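Local coordinates for DUF2666 domain-containing protein (PDB 3V68), which is of unknown function but probably binds double-stranded DNA, at residues Ile170-Val175 / Val239-Leu244. Numbering follows the deposited sequence.
Sequences INETAV and VPSKNL
Glu172, partway along helix 160-181, grips the N-terminal end of the last helix with both carboxylate oxygens. Its CG stands anti to the carbonyl carbon and the chain runs extended beyond. There the hydroxyl OG of Ser241 donates to OE1 of Glu172 over 2.6 Å, on the syn side and 19° out of the carboxylate plane. The second oxygen, OE2, takes the backbone N of Ser241 at 2.9 Å; this bond is nearly straight (169°) but arrives from above the plane. A water continues the chain of bonds, donating to OE2 of Glu172 and accepting from the backbone N of Lys242. Serine suits its place because its short OG, set between backbone N and carbonyl carbon (chi1 71°), reaches the same carboxylate as the N-H. Cut Glu172 back to an alanine, and the Ser241 hydroxyl and N-H would probably lose the acceptor group they share, weakening the tie between the two helices. Val239 meets segment 170-175 through water: one 2.7 Å from its O also lies within hydrogen-bonding distance of Asn171 OD1. Its side chain packs on Ala168 of helix 160-181 and on Val100 and Val104 of helix 91-110. The carboxylate is likely to be stabilised as the anion by the backbone N-H groups and the positive end of the helix dipole.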
loop_
_atom_site.group_PDB
_atom_site.type_symbol
_atom_site.label_atom_id
_atom_site.label_comp_id
_atom_site.label_asym_id
_atom_site.label_seq_id
_atom_site.Cartn_x
_atom_site.Cartn_y
_atom_site.Cartn_z
ATOM N N ILE A 170 -6.400 2.203 5.841
ATOM C CA ILE A 170 -5.518 3.181 6.479
ATOM C C ILE A 170 -4.409 3.596 5.514
ATOM O O ILE A 170 -4.089 4.780 5.397
ATOM C CB ILE A 170 -4.934 2.640 7.802
ATOM C CG1 ILE A 170 -6.039 2.572 8.859
ATOM C CG2 ILE A 170 -3.772 3.519 8.294
ATOM C CD1 ILE A 170 -5.705 1.714 10.061
ATOM N N ASN A 171 -3.848 2.625 4.794
ATOM C CA ASN A 171 -2.832 2.926 3.800
ATOM C C ASN A 171 -3.372 3.881 2.738
ATOM O O ASN A 171 -2.690 4.823 2.341
ATOM C CB ASN A 171 -2.323 1.640 3.146
ATOM C CG ASN A 171 -1.210 1.897 2.154
ATOM O OD1 ASN A 171 -1.319 1.553 0.967
ATOM N ND2 ASN A 171 -0.131 2.498 2.626
ATOM N N GLU A 172 -4.602 3.637 2.296
ATOM C CA GLU A 172 -5.237 4.493 1.296
ATOM C C GLU A 172 -5.388 5.924 1.790
ATOM O O GLU A 172 -5.138 6.861 1.044
ATOM C CB GLU A 172 -6.577 3.906 0.857
ATOM C CG GLU A 172 -6.395 2.720 -0.075
ATOM C CD GLU A 172 -7.622 1.844 -0.180
ATOM O OE1 GLU A 172 -8.543 1.985 0.657
ATOM O OE2 GLU A 172 -7.649 1.005 -1.109
ATOM N N THR A 173 -5.757 6.087 3.058
ATOM C CA THR A 173 -5.847 7.420 3.651
ATOM C C THR A 173 -4.490 8.114 3.617
ATOM O O THR A 173 -4.384 9.283 3.223
ATOM C CB THR A 173 -6.369 7.354 5.095
ATOM O OG1 THR A 173 -7.758 7.004 5.069
ATOM C CG2 THR A 173 -6.190 8.696 5.828
ATOM N N ALA A 174 -3.456 7.384 4.026
ATOM C CA ALA A 174 -2.109 7.937 4.051
ATOM C C ALA A 174 -1.661 8.375 2.663
ATOM O O ALA A 174 -1.189 9.492 2.492
ATOM C CB ALA A 174 -1.120 6.938 4.650
ATOM N N VAL A 175 -1.829 7.497 1.679
ATOM C CA VAL A 175 -1.454 7.792 0.294
ATOM C C VAL A 175 -2.248 8.983 -0.255
ATOM O O VAL A 175 -1.686 9.861 -0.913
ATOM C CB VAL A 175 -1.603 6.539 -0.615
ATOM C CG1 VAL A 175 -1.329 6.883 -2.077
ATOM C CG2 VAL A 175 -0.651 5.448 -0.165
ATOM N N VAL A 239 -2.564 -2.004 -1.701
ATOM C CA VAL A 239 -3.654 -2.996 -1.693
ATOM C C VAL A 239 -5.023 -2.302 -1.748
ATOM O O VAL A 239 -5.305 -1.436 -0.923
ATOM C CB VAL A 239 -3.581 -3.922 -0.446
ATOM C CG1 VAL A 239 -4.841 -4.780 -0.322
ATOM C CG2 VAL A 239 -2.328 -4.798 -0.497
ATOM N N PRO A 240 -5.868 -2.663 -2.737
ATOM C CA PRO A 240 -7.191 -2.044 -2.817
ATOM C C PRO A 240 -8.138 -2.582 -1.740
ATOM O O PRO A 240 -8.580 -3.739 -1.807
ATOM C CB PRO A 240 -7.663 -2.409 -4.230
ATOM C CG PRO A 240 -6.956 -3.676 -4.548
ATOM C CD PRO A 240 -5.623 -3.597 -3.854
ATOM N N SER A 241 -8.435 -1.749 -0.743
ATOM C CA SER A 241 -9.260 -2.175 0.386
ATOM C C SER A 241 -10.656 -2.589 -0.075
ATOM O O SER A 241 -11.254 -3.490 0.506
ATOM C CB SER A 241 -9.366 -1.076 1.449
ATOM O OG SER A 241 -10.171 -0.005 0.988
ATOM N N LYS A 242 -11.156 -1.934 -1.121
ATOM C CA LYS A 242 -12.497 -2.225 -1.632
ATOM C C LYS A 242 -12.645 -3.684 -2.074
ATOM O O LYS A 242 -13.718 -4.263 -1.934
ATOM C CB LYS A 242 -12.925 -1.241 -2.732
ATOM C CG LYS A 242 -12.189 -1.326 -4.068
ATOM C CD LYS A 242 -12.798 -0.343 -5.059
ATOM C CE LYS A 242 -12.317 -0.577 -6.481
ATOM N NZ LYS A 242 -13.059 0.282 -7.449
ATOM N N ASN A 243 -11.568 -4.278 -2.588
ATOM C CA ASN A 243 -11.601 -5.692 -2.975
ATOM C C ASN A 243 -11.884 -6.593 -1.778
ATOM O O ASN A 243 -12.661 -7.542 -1.868
ATOM C CB ASN A 243 -10.297 -6.117 -3.655
ATOM C CG ASN A 243 -10.111 -5.487 -5.022
ATOM O OD1 ASN A 243 -10.487 -4.335 -5.247
ATOM N ND2 ASN A 243 -9.505 -6.236 -5.941
ATOM N N LEU A 244 -11.265 -6.268 -0.647
ATOM C CA LEU A 244 -11.430 -7.045 0.571
ATOM C C LEU A 244 -12.796 -6.779 1.202
ATOM O O LEU A 244 -13.418 -7.689 1.746
ATOM C CB LEU A 244 -10.283 -6.763 1.552
ATOM C CG LEU A 244 -8.877 -7.140 1.064
ATOM C CD1 LEU A 244 -7.802 -6.603 2.014
ATOM C CD2 LEU A 244 -8.734 -8.653 0.868
HETATM O O HOH W 1 -3.824 0.277 0.506
HETATM O O HOH W 2 -0.539 -1.772 0.470
HETATM O O HOH W 3 -10.074 0.595 -2.290
#